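Local coordinates for MaoC domain protein dehydratase (Chloroflexus aurantiacus, PDB 4E3E) that catalyses the reversible dehydration of (2R,3S)-beta-methylmalyl-CoA to mesaconyl-CoA in the glyoxylate assimilation cycle of carbon dioxide fixation, at residues A[290-295]-A[325-330]; A[255-260]-A[314-319]; A[10-15]-A[153-158]. All coordinates share one frame; numbering follows the deposited sequence.

Contact 1: residues A[290-295]-A[325-330]; sequences YAWSEI and FPYRDA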
ATOM      1  N   TYR A 290       5.396  15.357  15.533  1.00 26.99           N
ATOM      2  CA  TYR A 290       4.515  15.438  16.697  1.00 27.26           C
ATOM      3  C   TYR A 290       3.486  16.521  16.438  1.00 27.48           C
ATOM      4  O   TYR A 290       3.667  17.351  15.548  1.00 28.87           O
ATOM      5  CB  TYR A 290       5.305  15.870  17.914  1.00 27.73           C
ATOM      6  CG  TYR A 290       6.337  14.896  18.392  1.00 29.71           C
ATOM      7  CD1 TYR A 290       7.636  14.900  17.863  1.00 33.24           C
ATOM      8  CD2 TYR A 290       6.036  13.999  19.418  1.00 29.65           C
ATOM      9  CE1 TYR A 290       8.602  14.019  18.333  1.00 31.94           C
ATOM     10  CE2 TYR A 290       6.990  13.116  19.898  1.00 32.53           C
ATOM     11  CZ  TYR A 290       8.264  13.126  19.351  1.00 30.46           C
ATOM     12  OH  TYR A 290       9.191  12.250  19.837  1.00 27.38           O
ATOM     13  N   ALA A 291       2.417  16.539  17.223  1.00 28.31           N
ATOM     14  CA  ALA A 291       1.374  17.534  17.029  1.00 28.76           C
ATOM     15  C   ALA A 291       0.787  17.996  18.360  1.00 29.83           C
ATOM     16  O   ALA A 291       0.764  17.245  19.346  1.00 25.20           O
ATOM     17  CB  ALA A 291       0.274  16.989  16.114  1.00 27.45           C
ATOM     18  N   TRP A 292       0.347  19.249  18.380  1.00 26.33           N
ATOM     19  CA  TRP A 292      -0.509  19.750  19.446  1.00 28.79           C
ATOM     20  C   TRP A 292      -1.582  20.647  18.879  1.00 29.64           C
ATOM     21  O   TRP A 292      -1.421  21.225  17.800  1.00 29.77           O
ATOM     22  CB  TRP A 292       0.308  20.443  20.543  1.00 28.93           C
ATOM     23  CG  TRP A 292       0.982  21.723  20.111  1.00 29.86           C
ATOM     24  CD1 TRP A 292       2.261  21.883  19.569  1.00 35.21           C
ATOM     25  CD2 TRP A 292       0.426  23.075  20.178  1.00 30.04           C
ATOM     26  NE1 TRP A 292       2.523  23.209  19.311  1.00 36.35           N
ATOM     27  CE2 TRP A 292       1.460  23.975  19.648  1.00 32.49           C
ATOM     28  CE3 TRP A 292      -0.786  23.612  20.602  1.00 32.70           C
ATOM     29  CZ2 TRP A 292       1.268  25.342  19.565  1.00 34.82           C
ATOM     30  CZ3 TRP A 292      -0.967  24.999  20.518  1.00 37.91           C
ATOM     31  CH2 TRP A 292       0.035  25.840  20.009  1.00 37.59           C
ATOM     32  N   SER A 293      -2.693  20.763  19.590  1.00 27.24           N
ATOM     33  CA  SER A 293      -3.815  21.569  19.109  1.00 27.80           C
ATOM     34  C   SER A 293      -4.299  22.583  20.127  1.00 28.74           C
ATOM     35  O   SER A 293      -4.166  22.379  21.336  1.00 28.15           O
ATOM     36  CB  SER A 293      -4.983  20.688  18.655  1.00 25.01           C
ATOM     37  OG  SER A 293      -4.564  19.844  17.591  1.00 25.26           O
ATOM     38  N   GLU A 294      -4.864  23.675  19.623  1.00 26.87           N
ATOM     39  CA  GLU A 294      -5.542  24.653  20.471  1.00 29.11           C
ATOM     40  C   GLU A 294      -6.986  24.760  20.007  1.00 28.16           C
ATOM     41  O   GLU A 294      -7.241  24.745  18.794  1.00 26.94           O
ATOM     42  CB  GLU A 294      -4.859  26.009  20.355  1.00 31.88           C
ATOM     43  CG  GLU A 294      -5.561  27.115  21.128  1.00 32.29           C
ATOM     44  CD  GLU A 294      -4.814  28.427  21.062  1.00 41.56           C
ATOM     45  OE1 GLU A 294      -3.730  28.466  20.456  1.00 44.02           O
ATOM     46  OE2 GLU A 294      -5.320  29.417  21.620  1.00 54.48           O
ATOM     47  N   ILE A 295      -7.928  24.851  20.953  1.00 25.43           N
ATOM     48  CA  ILE A 295      -9.299  25.172  20.585  1.00 26.43           C
ATOM     49  C   ILE A 295      -9.371  26.697  20.435  1.00 28.90           C
ATOM     50  O   ILE A 295      -9.402  27.425  21.445  1.00 28.44           O
ATOM     51  CB  ILE A 295     -10.344  24.670  21.617  1.00 24.68           C
ATOM     52  CG1 ILE A 295     -10.161  23.171  21.945  1.00 25.42           C
ATOM     53  CG2 ILE A 295     -11.768  25.002  21.141  1.00 26.65           C
ATOM     54  CD1 ILE A 295     -10.240  22.221  20.752  1.00 28.06           C
ATOM     55  N   PHE A 325       4.239  23.132  23.543  1.00 43.73           N
ATOM     56  CA  PHE A 325       3.449  23.924  22.603  1.00 42.36           C
ATOM     57  C   PHE A 325       4.287  24.967  21.842  1.00 42.91           C
ATOM     58  O   PHE A 325       3.993  26.162  21.906  1.00 42.69           O
ATOM     59  CB  PHE A 325       2.248  24.570  23.316  1.00 39.79           C
ATOM     60  CG  PHE A 325       1.502  23.626  24.223  1.00 46.63           C
ATOM     61  CD1 PHE A 325       0.833  22.516  23.697  1.00 40.14           C
ATOM     62  CD2 PHE A 325       1.461  23.845  25.605  1.00 44.68           C
ATOM     63  CE1 PHE A 325       0.152  21.642  24.533  1.00 37.20           C
ATOM     64  CE2 PHE A 325       0.775  22.975  26.447  1.00 40.83           C
ATOM     65  CZ  PHE A 325       0.115  21.874  25.910  1.00 43.99           C
ATOM     66  N   PRO A 326       5.334  24.511  21.113  1.00 45.57           N
ATOM     67  CA  PRO A 326       6.145  25.464  20.348  1.00 42.04           C
ATOM     68  C   PRO A 326       5.289  26.142  19.276  1.00 41.83           C
ATOM     69  O   PRO A 326       4.433  25.483  18.654  1.00 38.10           O
ATOM     70  CB  PRO A 326       7.211  24.577  19.677  1.00 37.10           C
ATOM     71  CG  PRO A 326       7.144  23.255  20.357  1.00 38.11           C
ATOM     72  CD  PRO A 326       5.725  23.114  20.829  1.00 38.23           C
ATOM     73  N   TYR A 327       5.495  27.445  19.079  1.00 43.77           N
ATOM     74  CA  TYR A 327       4.719  28.177  18.087  1.00 39.91           C
ATOM     75  C   TYR A 327       5.529  29.301  17.434  1.00 41.98           C
ATOM     76  O   TYR A 327       6.297  29.042  16.499  1.00 49.11           O
ATOM     77  CB  TYR A 327       3.378  28.662  18.676  1.00 39.18           C
ATOM     78  CG  TYR A 327       2.394  29.126  17.626  1.00 40.41           C
ATOM     79  CD1 TYR A 327       2.110  28.332  16.512  1.00 34.17           C
ATOM     80  CD2 TYR A 327       1.749  30.358  17.737  1.00 41.18           C
ATOM     81  CE1 TYR A 327       1.218  28.751  15.538  1.00 35.63           C
ATOM     82  CE2 TYR A 327       0.846  30.788  16.769  1.00 44.84           C
ATOM     83  CZ  TYR A 327       0.590  29.981  15.670  1.00 42.18           C
ATOM     84  OH  TYR A 327      -0.301  30.392  14.698  1.00 38.97           O
ATOM     85  N   ARG A 328       5.369  30.533  17.917  1.00 42.74           N
ATOM     86  CA  ARG A 328       6.102  31.672  17.368  1.00 51.65           C
ATOM     87  C   ARG A 328       6.766  32.474  18.469  1.00 74.80           C
ATOM     88  O   ARG A 328       6.398  33.626  18.694  1.00 81.19           O
ATOM     89  CB  ARG A 328       5.181  32.612  16.586  1.00 54.76           C
ATOM     90  CG  ARG A 328       4.178  31.934  15.686  1.00 49.42           C
ATOM     91  CD  ARG A 328       3.143  32.935  15.232  1.00 55.57           C
ATOM     92  NE  ARG A 328       3.578  33.632  14.032  1.00 59.43           N
ATOM     93  CZ  ARG A 328       2.758  34.015  13.060  1.00 62.06           C
ATOM     94  NH1 ARG A 328       1.457  33.764  13.150  1.00 67.06           N
ATOM     95  NH2 ARG A 328       3.239  34.640  11.997  1.00 72.16           N
ATOM     96  N   ASP A 329       7.735  31.876  19.157  1.00 78.24           N
ATOM     97  CA  ASP A 329       8.464  32.623  20.179  1.00 92.21           C
ATOM     98  C   ASP A 329       9.153  33.835  19.554  1.00 95.18           C
ATOM     99  O   ASP A 329       8.986  34.962  20.025  1.00 96.32           O
ATOM    100  CB  ASP A 329       9.478  31.748  20.927  1.00105.13           C
ATOM    101  CG  ASP A 329      10.130  32.485  22.095  1.00103.76           C
ATOM    102  OD1 ASP A 329       9.757  32.206  23.256  1.00111.93           O
ATOM    103  OD2 ASP A 329      10.997  33.358  21.854  1.00 97.55           O
ATOM    104  N   ALA A 330       9.898  33.590  18.480  1.00 88.20           N
ATOM    105  CA  ALA A 330      10.671  34.625  17.813  1.00 79.36           C
ATOM    106  C   ALA A 330       9.785  35.676  17.118  1.00 89.69           C
ATOM    107  O   ALA A 330       9.636  35.669  15.901  1.00 81.53           O
ATOM    108  CB  ALA A 330      11.660  33.990  16.840  1.00 66.63           C
TER

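Contact 2: residues A[255-260]-A[314-319]; sequences SLARSL and TVATKD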
ATOM      1  N   SER A 255      -1.999  15.400   7.075  1.00 24.33           N
ATOM      2  CA  SER A 255      -2.680  14.135   7.310  1.00 25.30           C
ATOM      3  C   SER A 255      -2.136  13.369   8.526  1.00 21.84           C
ATOM      4  O   SER A 255      -2.902  12.738   9.270  1.00 22.19           O
ATOM      5  CB  SER A 255      -2.663  13.295   6.035  1.00 24.67           C
ATOM      6  OG  SER A 255      -3.773  13.653   5.214  1.00 26.62           O
ATOM      7  N   LEU A 256      -0.828  13.440   8.745  1.00 20.48           N
ATOM      8  CA  LEU A 256      -0.256  12.889   9.947  1.00 21.04           C
ATOM      9  C   LEU A 256      -0.759  13.615  11.212  1.00 24.19           C
ATOM     10  O   LEU A 256      -1.145  12.965  12.195  1.00 25.84           O
ATOM     11  CB  LEU A 256       1.295  12.955   9.885  1.00 20.06           C
ATOM     12  CG  LEU A 256       1.997  11.956   8.928  1.00 24.91           C
ATOM     13  CD1 LEU A 256       3.465  12.314   8.743  1.00 26.51           C
ATOM     14  CD2 LEU A 256       1.885  10.511   9.421  1.00 26.09           C
ATOM     15  N   ALA A 257      -0.740  14.953  11.187  1.00 25.02           N
ATOM     16  CA  ALA A 257      -1.195  15.759  12.321  1.00 23.99           C
ATOM     17  C   ALA A 257      -2.632  15.419  12.676  1.00 24.36           C
ATOM     18  O   ALA A 257      -2.970  15.252  13.861  1.00 24.56           O
ATOM     19  CB  ALA A 257      -1.045  17.251  12.030  1.00 23.46           C
ATOM     20  N   ARG A 258      -3.483  15.302  11.658  1.00 22.66           N
ATOM     21  CA  ARG A 258      -4.870  14.951  11.894  1.00 22.60           C
ATOM     22  C   ARG A 258      -4.960  13.571  12.556  1.00 24.83           C
ATOM     23  O   ARG A 258      -5.702  13.390  13.541  1.00 28.13           O
ATOM     24  CB  ARG A 258      -5.663  15.018  10.583  1.00 22.89           C
ATOM     25  CG  ARG A 258      -7.064  14.390  10.604  1.00 25.13           C
ATOM     26  CD  ARG A 258      -8.103  15.065  11.504  1.00 24.42           C
ATOM     27  NE  ARG A 258      -9.423  14.471  11.214  1.00 24.30           N
ATOM     28  CZ  ARG A 258     -10.497  14.540  11.993  1.00 26.48           C
ATOM     29  NH1 ARG A 258     -10.469  15.209  13.158  1.00 27.13           N
ATOM     30  NH2 ARG A 258     -11.619  13.945  11.597  1.00 26.61           N
ATOM     31  N   SER A 259      -4.200  12.603  12.030  1.00 24.57           N
ATOM     32  CA  SER A 259      -4.187  11.270  12.608  1.00 25.44           C
ATOM     33  C   SER A 259      -3.750  11.312  14.080  1.00 25.08           C
ATOM     34  O   SER A 259      -4.440  10.780  14.941  1.00 25.05           O
ATOM     35  CB  SER A 259      -3.285  10.342  11.806  1.00 26.48           C
ATOM     36  OG  SER A 259      -3.356   9.052  12.370  1.00 29.56           O
ATOM     37  N   LEU A 260      -2.625  11.967  14.365  1.00 23.63           N
ATOM     38  CA  LEU A 260      -2.142  12.122  15.733  1.00 22.55           C
ATOM     39  C   LEU A 260      -3.145  12.821  16.655  1.00 25.36           C
ATOM     40  O   LEU A 260      -3.243  12.495  17.849  1.00 28.01           O
ATOM     41  CB  LEU A 260      -0.855  12.948  15.729  1.00 22.12           C
ATOM     42  CG  LEU A 260       0.382  12.358  15.062  1.00 26.83           C
ATOM     43  CD1 LEU A 260       1.470  13.416  14.974  1.00 28.31           C
ATOM     44  CD2 LEU A 260       0.871  11.115  15.796  1.00 28.26           C
ATOM     45  N   THR A 314      -4.058  23.043  14.697  1.00 23.57           N
ATOM     46  CA  THR A 314      -3.096  21.985  14.997  1.00 23.96           C
ATOM     47  C   THR A 314      -1.737  22.395  14.465  1.00 24.37           C
ATOM     48  O   THR A 314      -1.594  22.769  13.297  1.00 27.35           O
ATOM     49  CB  THR A 314      -3.533  20.630  14.448  1.00 23.93           C
ATOM     50  OG1 THR A 314      -4.840  20.304  14.982  1.00 25.49           O
ATOM     51  CG2 THR A 314      -2.538  19.545  14.836  1.00 24.23           C
ATOM     52  N   VAL A 315      -0.742  22.326  15.331  1.00 25.14           N
ATOM     53  CA  VAL A 315       0.622  22.685  14.978  1.00 27.81           C
ATOM     54  C   VAL A 315       1.453  21.406  14.975  1.00 28.59           C
ATOM     55  O   VAL A 315       1.454  20.673  15.968  1.00 28.49           O
ATOM     56  CB  VAL A 315       1.201  23.665  16.025  1.00 28.17           C
ATOM     57  CG1 VAL A 315       2.652  23.992  15.716  1.00 27.40           C
ATOM     58  CG2 VAL A 315       0.365  24.939  16.067  1.00 32.01           C
ATOM     59  N   ALA A 316       2.135  21.122  13.862  1.00 27.84           N
ATOM     60  CA  ALA A 316       3.034  19.964  13.805  1.00 27.64           C
ATOM     61  C   ALA A 316       4.476  20.424  13.970  1.00 27.53           C
ATOM     62  O   ALA A 316       4.885  21.466  13.434  1.00 28.52           O
ATOM     63  CB  ALA A 316       2.864  19.169  12.510  1.00 24.49           C
ATOM     64  N   THR A 317       5.241  19.641  14.689  1.00 26.04           N
ATOM     65  CA  THR A 317       6.636  19.934  14.909  1.00 29.04           C
ATOM     66  C   THR A 317       7.461  18.725  14.576  1.00 29.38           C
ATOM     67  O   THR A 317       6.967  17.641  14.540  1.00 29.04           O
ATOM     68  CB  THR A 317       6.916  20.328  16.358  1.00 29.37           C
ATOM     69  OG1 THR A 317       6.498  19.300  17.230  1.00 31.97           O
ATOM     70  CG2 THR A 317       6.178  21.536  16.713  1.00 30.41           C
ATOM     71  N   LYS A 318       8.737  18.926  14.340  1.00 29.92           N
ATOM     72  CA  LYS A 318       9.613  17.814  14.143  1.00 31.66           C
ATOM     73  C   LYS A 318      10.526  17.638  15.319  1.00 33.84           C
ATOM     74  O   LYS A 318      11.067  18.581  15.820  1.00 34.30           O
ATOM     75  CB  LYS A 318      10.408  17.909  12.849  1.00 29.24           C
ATOM     76  CG  LYS A 318      11.243  19.145  12.682  1.00 34.16           C
ATOM     77  CD  LYS A 318      12.344  18.921  11.677  1.00 40.97           C
ATOM     78  CE  LYS A 318      11.964  19.532  10.364  1.00 40.00           C
ATOM     79  NZ  LYS A 318      12.879  19.214   9.263  1.00 34.66           N
ATOM     80  N   ASP A 319      10.650  16.411  15.766  1.00 26.22           N
ATOM     81  CA  ASP A 319      11.586  16.063  16.779  1.00 32.04           C
ATOM     82  C   ASP A 319      11.392  16.922  18.002  1.00 34.41           C
ATOM     83  O   ASP A 319      12.332  17.449  18.530  1.00 36.47           O
ATOM     84  CB  ASP A 319      12.999  16.187  16.243  1.00 37.20           C
ATOM     85  CG  ASP A 319      13.249  15.314  15.043  1.00 41.40           C
ATOM     86  OD1 ASP A 319      12.510  14.384  14.780  1.00 32.46           O
ATOM     87  OD2 ASP A 319      14.214  15.565  14.344  1.00 57.29           O
TER

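Contact 3: residues A[10-15]-A[153-158]; sequences FFEDFR and PNAPAP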
ATOM      1  N   PHE A  10       4.479  28.557 -16.079  1.00 36.58           N
ATOM      2  CA  PHE A  10       5.360  29.418 -15.293  1.00 38.92           C
ATOM      3  C   PHE A  10       4.578  30.686 -14.971  1.00 39.28           C
ATOM      4  O   PHE A  10       3.480  30.872 -15.501  1.00 38.47           O
ATOM      5  CB  PHE A  10       6.650  29.727 -16.064  1.00 37.04           C
ATOM      6  CG  PHE A  10       7.603  28.569 -16.119  1.00 40.06           C
ATOM      7  CD1 PHE A  10       7.434  27.548 -17.058  1.00 44.53           C
ATOM      8  CD2 PHE A  10       8.668  28.490 -15.227  1.00 37.51           C
ATOM      9  CE1 PHE A  10       8.309  26.472 -17.103  1.00 43.32           C
ATOM     10  CE2 PHE A  10       9.546  27.418 -15.269  1.00 41.24           C
ATOM     11  CZ  PHE A  10       9.368  26.408 -16.204  1.00 39.74           C
ATOM     12  N   PHE A  11       5.119  31.553 -14.109  1.00 39.90           N
ATOM     13  CA  PHE A  11       4.334  32.693 -13.618  1.00 37.95           C
ATOM     14  C   PHE A  11       3.725  33.551 -14.729  1.00 40.81           C
ATOM     15  O   PHE A  11       2.529  33.864 -14.682  1.00 39.64           O
ATOM     16  CB  PHE A  11       5.115  33.568 -12.625  1.00 38.14           C
ATOM     17  CG  PHE A  11       4.338  34.771 -12.141  1.00 40.93           C
ATOM     18  CD1 PHE A  11       3.251  34.615 -11.275  1.00 39.89           C
ATOM     19  CD2 PHE A  11       4.673  36.054 -12.569  1.00 43.87           C
ATOM     20  CE1 PHE A  11       2.526  35.714 -10.834  1.00 40.80           C
ATOM     21  CE2 PHE A  11       3.953  37.155 -12.131  1.00 46.09           C
ATOM     22  CZ  PHE A  11       2.878  36.984 -11.262  1.00 46.31           C
ATOM     23  N   GLU A  12       4.542  33.904 -15.726  1.00 42.98           N
ATOM     24  CA  GLU A  12       4.108  34.783 -16.821  1.00 44.91           C
ATOM     25  C   GLU A  12       3.055  34.134 -17.729  1.00 42.11           C
ATOM     26  O   GLU A  12       2.406  34.812 -18.532  1.00 43.20           O
ATOM     27  CB  GLU A  12       5.311  35.293 -17.640  1.00 46.90           C
ATOM     28  CG  GLU A  12       6.104  34.225 -18.391  1.00 48.67           C
ATOM     29  CD  GLU A  12       7.301  33.694 -17.610  1.00 50.06           C
ATOM     30  OE1 GLU A  12       7.123  33.222 -16.462  1.00 47.62           O
ATOM     31  OE2 GLU A  12       8.425  33.736 -18.160  1.00 52.92           O
ATOM     32  N   ASP A  13       2.887  32.823 -17.583  1.00 40.48           N
ATOM     33  CA  ASP A  13       1.930  32.070 -18.384  1.00 40.79           C
ATOM     34  C   ASP A  13       0.492  32.224 -17.904  1.00 40.60           C
ATOM     35  O   ASP A  13      -0.441  31.960 -18.662  1.00 43.56           O
ATOM     36  CB  ASP A  13       2.313  30.589 -18.435  1.00 39.79           C
ATOM     37  CG  ASP A  13       3.674  30.361 -19.068  1.00 42.18           C
ATOM     38  OD1 ASP A  13       4.058  31.129 -19.981  1.00 45.74           O
ATOM     39  OD2 ASP A  13       4.363  29.412 -18.651  1.00 43.14           O
ATOM     40  N   PHE A  14       0.317  32.648 -16.653  1.00 38.78           N
ATOM     41  CA  PHE A  14      -1.011  32.762 -16.063  1.00 39.82           C
ATOM     42  C   PHE A  14      -1.743  34.027 -16.492  1.00 39.99           C
ATOM     43  O   PHE A  14      -1.136  35.084 -16.656  1.00 43.85           O
ATOM     44  CB  PHE A  14      -0.934  32.686 -14.535  1.00 38.06           C
ATOM     45  CG  PHE A  14      -0.554  31.327 -14.010  1.00 36.90           C
ATOM     46  CD1 PHE A  14      -1.454  30.254 -14.083  1.00 35.44           C
ATOM     47  CD2 PHE A  14       0.699  31.115 -13.432  1.00 31.93           C
ATOM     48  CE1 PHE A  14      -1.102  28.996 -13.596  1.00 33.02           C
ATOM     49  CE2 PHE A  14       1.054  29.864 -12.944  1.00 33.45           C
ATOM     50  CZ  PHE A  14       0.154  28.803 -13.021  1.00 33.15           C
ATOM     51  N   ARG A  15      -3.052  33.902 -16.685  1.00 40.99           N
ATOM     52  CA  ARG A  15      -3.896  35.044 -17.005  1.00 45.51           C
ATOM     53  C   ARG A  15      -5.016  35.178 -15.986  1.00 44.14           C
ATOM     54  O   ARG A  15      -5.720  34.203 -15.698  1.00 41.17           O
ATOM     55  CB  ARG A  15      -4.482  34.920 -18.413  1.00 48.17           C
ATOM     56  CG  ARG A  15      -3.464  35.052 -19.535  1.00 53.06           C
ATOM     57  CD  ARG A  15      -2.792  36.418 -19.531  1.00 58.39           C
ATOM     58  NE  ARG A  15      -1.780  36.534 -20.578  1.00 69.91           N
ATOM     59  CZ  ARG A  15      -0.523  36.102 -20.474  1.00 65.23           C
ATOM     60  NH1 ARG A  15      -0.098  35.515 -19.362  1.00 53.98           N
ATOM     61  NH2 ARG A  15       0.313  36.262 -21.493  1.00 74.13           N
ATOM     62  N   PRO A 153      13.033  35.844 -16.644  1.00 58.53           N
ATOM     63  CA  PRO A 153      13.068  36.973 -15.701  1.00 59.26           C
ATOM     64  C   PRO A 153      12.623  38.303 -16.327  1.00 59.77           C
ATOM     65  O   PRO A 153      12.052  39.145 -15.630  1.00 65.30           O
ATOM     66  CB  PRO A 153      14.543  37.042 -15.292  1.00 60.84           C
ATOM     67  CG  PRO A 153      15.031  35.640 -15.441  1.00 60.46           C
ATOM     68  CD  PRO A 153      14.301  35.085 -16.635  1.00 58.68           C
ATOM     69  N   ASN A 154      12.860  38.474 -17.628  1.00 57.00           N
ATOM     70  CA  ASN A 154      12.534  39.727 -18.324  1.00 58.68           C
ATOM     71  C   ASN A 154      11.084  39.893 -18.780  1.00 58.03           C
ATOM     72  O   ASN A 154      10.682  40.997 -19.141  1.00 61.67           O
ATOM     73  CB  ASN A 154      13.470  39.951 -19.517  1.00 46.96           C
ATOM     74  CG  ASN A 154      14.902  40.187 -19.095  1.00 29.03           C
ATOM     75  OD1 ASN A 154      15.795  39.436 -19.483  1.00 60.92           O
ATOM     76  ND2 ASN A 154      15.128  41.212 -18.276  1.00 60.97           N
ATOM     77  N   ALA A 155      10.303  38.815 -18.771  1.00 58.91           N
ATOM     78  CA  ALA A 155       8.900  38.892 -19.183  1.00 56.88           C
ATOM     79  C   ALA A 155       8.177  39.993 -18.400  1.00 57.15           C
ATOM     80  O   ALA A 155       8.427  40.159 -17.202  1.00 59.59           O
ATOM     81  CB  ALA A 155       8.210  37.551 -18.988  1.00 53.55           C
ATOM     82  N   PRO A 156       7.296  40.763 -19.073  1.00 60.91           N
ATOM     83  CA  PRO A 156       6.570  41.833 -18.379  1.00 64.19           C
ATOM     84  C   PRO A 156       5.716  41.310 -17.217  1.00 58.06           C
ATOM     85  O   PRO A 156       5.158  40.210 -17.294  1.00 55.28           O
ATOM     86  CB  PRO A 156       5.682  42.436 -19.480  1.00 64.39           C
ATOM     87  CG  PRO A 156       5.608  41.390 -20.544  1.00 66.96           C
ATOM     88  CD  PRO A 156       6.941  40.701 -20.503  1.00 61.17           C
ATOM     89  N   ALA A 157       5.644  42.094 -16.144  1.00 50.58           N
ATOM     90  CA  ALA A 157       4.809  41.774 -14.992  1.00 49.47           C
ATOM     91  C   ALA A 157       3.335  41.922 -15.375  1.00 49.81           C
ATOM     92  O   ALA A 157       2.989  42.821 -16.147  1.00 49.49           O
ATOM     93  CB  ALA A 157       5.150  42.699 -13.835  1.00 47.55           C
ATOM     94  N   PRO A 158       2.459  41.035 -14.856  1.00 46.06           N
ATOM     95  CA  PRO A 158       1.029  41.283 -15.012  1.00 47.88           C
ATOM     96  C   PRO A 158       0.614  42.407 -14.069  1.00 47.91           C
ATOM     97  O   PRO A 158       1.356  42.735 -13.135  1.00 48.63           O
ATOM     98  CB  PRO A 158       0.390  39.966 -14.563  1.00 44.47           C
ATOM     99  CG  PRO A 158       1.358  39.410 -13.574  1.00 45.08           C
ATOM    100  CD  PRO A 158       2.727  39.827 -14.053  1.00 46.77           C
TER

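Contact 1: residues A[290-295]-A[325-330]
The indole of Trp292, standing on strand 288-300, meets Phe325, Pro326 and Tyr327 of a loop without regular structure. Earlier on the strand, Tyr290 reaches the second subunit, its OH hydrogen-bonding Asn234 there, and Ala291 packs on Leu260 of helix 250-265. Trp292 then points back toward the loop. Its CG lies between the backbone N and the carbonyl carbon (chi1 67°), which sets the indole with one face to Phe325 and its NE1 edge to Pro326 and Tyr327. Phe325 CA sits over the five-membered ring, 3.6 Å from its centroid, as a CH-pi contact. The phenyl group follows in an offset edge-to-face pair, its edge turned to the indole face with planes at 69°; the closest side-chain atoms are Phe325 CD1 and Trp292 CD2 at 3.6 Å. Tyr290 and Trp292 leave one face of the antiparallel sheet, Ala291 and Ser293 the other, where helix 250-265 packs as in a hotdog fold. At the indole rim, Trp292 NE1 donates to Pro326 O at 3.0 Å. The acceptor lies almost in the ring plane, but the N-H...O angle of 139° shows a bent bond. Pro326 CD comes within 3.9 Å of Trp292 CD1, and Tyr327 CB reaches Trp292 CZ2 at 4.0 Å, while Tyr327 OH bonds Asp341. Ser293, next along, points away from the loop and hydrogen-bonds His207.

Contact 2: residues A[255-260]-A[314-319]
Ala257 CB points from the helix toward the strand, and Thr314 CG2 comes to meet it at 3.9 Å. Ala316 CB, two residues on and on the same face of the strand, stands 4.4 Å from Ala257 CB, so a single methyl on the helix faces two on the strand. The small side chains let the backbones come close: Ala257 CA and Ala316 CA are 6.1 Å apart. Thr314 divides its branches by task. With OG1 beside the backbone N (chi1 -57°), CG2 falls anti to that N and takes the apolar contact, while OG1 is hydrogen-bonded to Tyr344 OH and Ser293 OG, which satisfies a buried hydroxyl. Segment 255-260 belongs to helix 250-265, which lies against the antiparallel sheet as the central helix does in a hotdog fold, and strand 307-318 is one of the strands under it. No hydrogen bond joins the two segments; the helix keeps its own, such as Leu260 N to Leu256 O at 2.8 Å. Val315, between the two touching strand residues, points away from the helix to the far face of the strand, where it packs on Trp292 of strand 288-300 and on Tyr327 of the loop that follows strand 307-318.

Contact 3: residues A[10-15]-A[153-158]
Phe11 packs on Pro158 and Glu12 on Ala155, through van der Waals contact alone. In the first pair the side chains come from opposite directions: the phenyl group of Phe11 is extended, its own CG lying anti to the Phe11 backbone N (chi1 178°), so that Phe11 CE2 reaches Pro158 CD at 3.5 Å. Pro158 CG adds a second touch, 3.7 Å from Phe11 CZ, so the proline presents its CG-CD side to the far end of the ring. In the second, the Ala155 methyl packs on the bent chain of Glu12, with Ala155 CB 3.9 Å from Glu12 CB. Because the Glu12 chain folds at chi2 (-94°), its carboxylate also comes near that methyl.

No hydrogen bond crosses between the segments; those round the first segment include several from its acidic side chains. Glu12 OE1 and OE2 accept from the backbone N of Arg151 and Asp152, so its carboxylate is tied to the start of the very loop that carries Ala155. Asp13 OD2 takes Phe10 N at 2.7 Å from the anti side of the carboxylate, and also forms a salt bridge with Arg151. A short 3-10 turn at 11-13 accompanies this, with Asp13 N bonded to Phe10 O at 2.9 Å. After the turn, Arg15 NH1 reaches back to Glu12 O at 2.7 Å and to Phe14 O at 2.9 Å; both acceptors lie close to the guanidinium plane, although the second is approached from above its carbonyl plane.

The contact joins the loop before strand 19-27 to the loop after strand 138-149, and Phe11 and Phe14 both pack on Leu114 of strand 104-116.

Overall arrangement
Contacts 1 and 2 adjoin, their centres 10 Å apart, because strands 288-300 and 307-318 are sheet neighbours: Trp292 O lies 2.8 Å from Val315 N. One looks to the outer loop, the other to the helix on the opposite face. Contact 3 lies far off, its centre about 38 Å from that of contact 1 and 36 Å from that of contact 2, near the other end of the strand order. Asp64 and Ile85 probably bind substrate, as in relatives; the side chain of Ala257 is about 11 Å from that of Asp64, and that of Phe11 about 9 Å from that of Ile85. Contact 1 lies away from these sites.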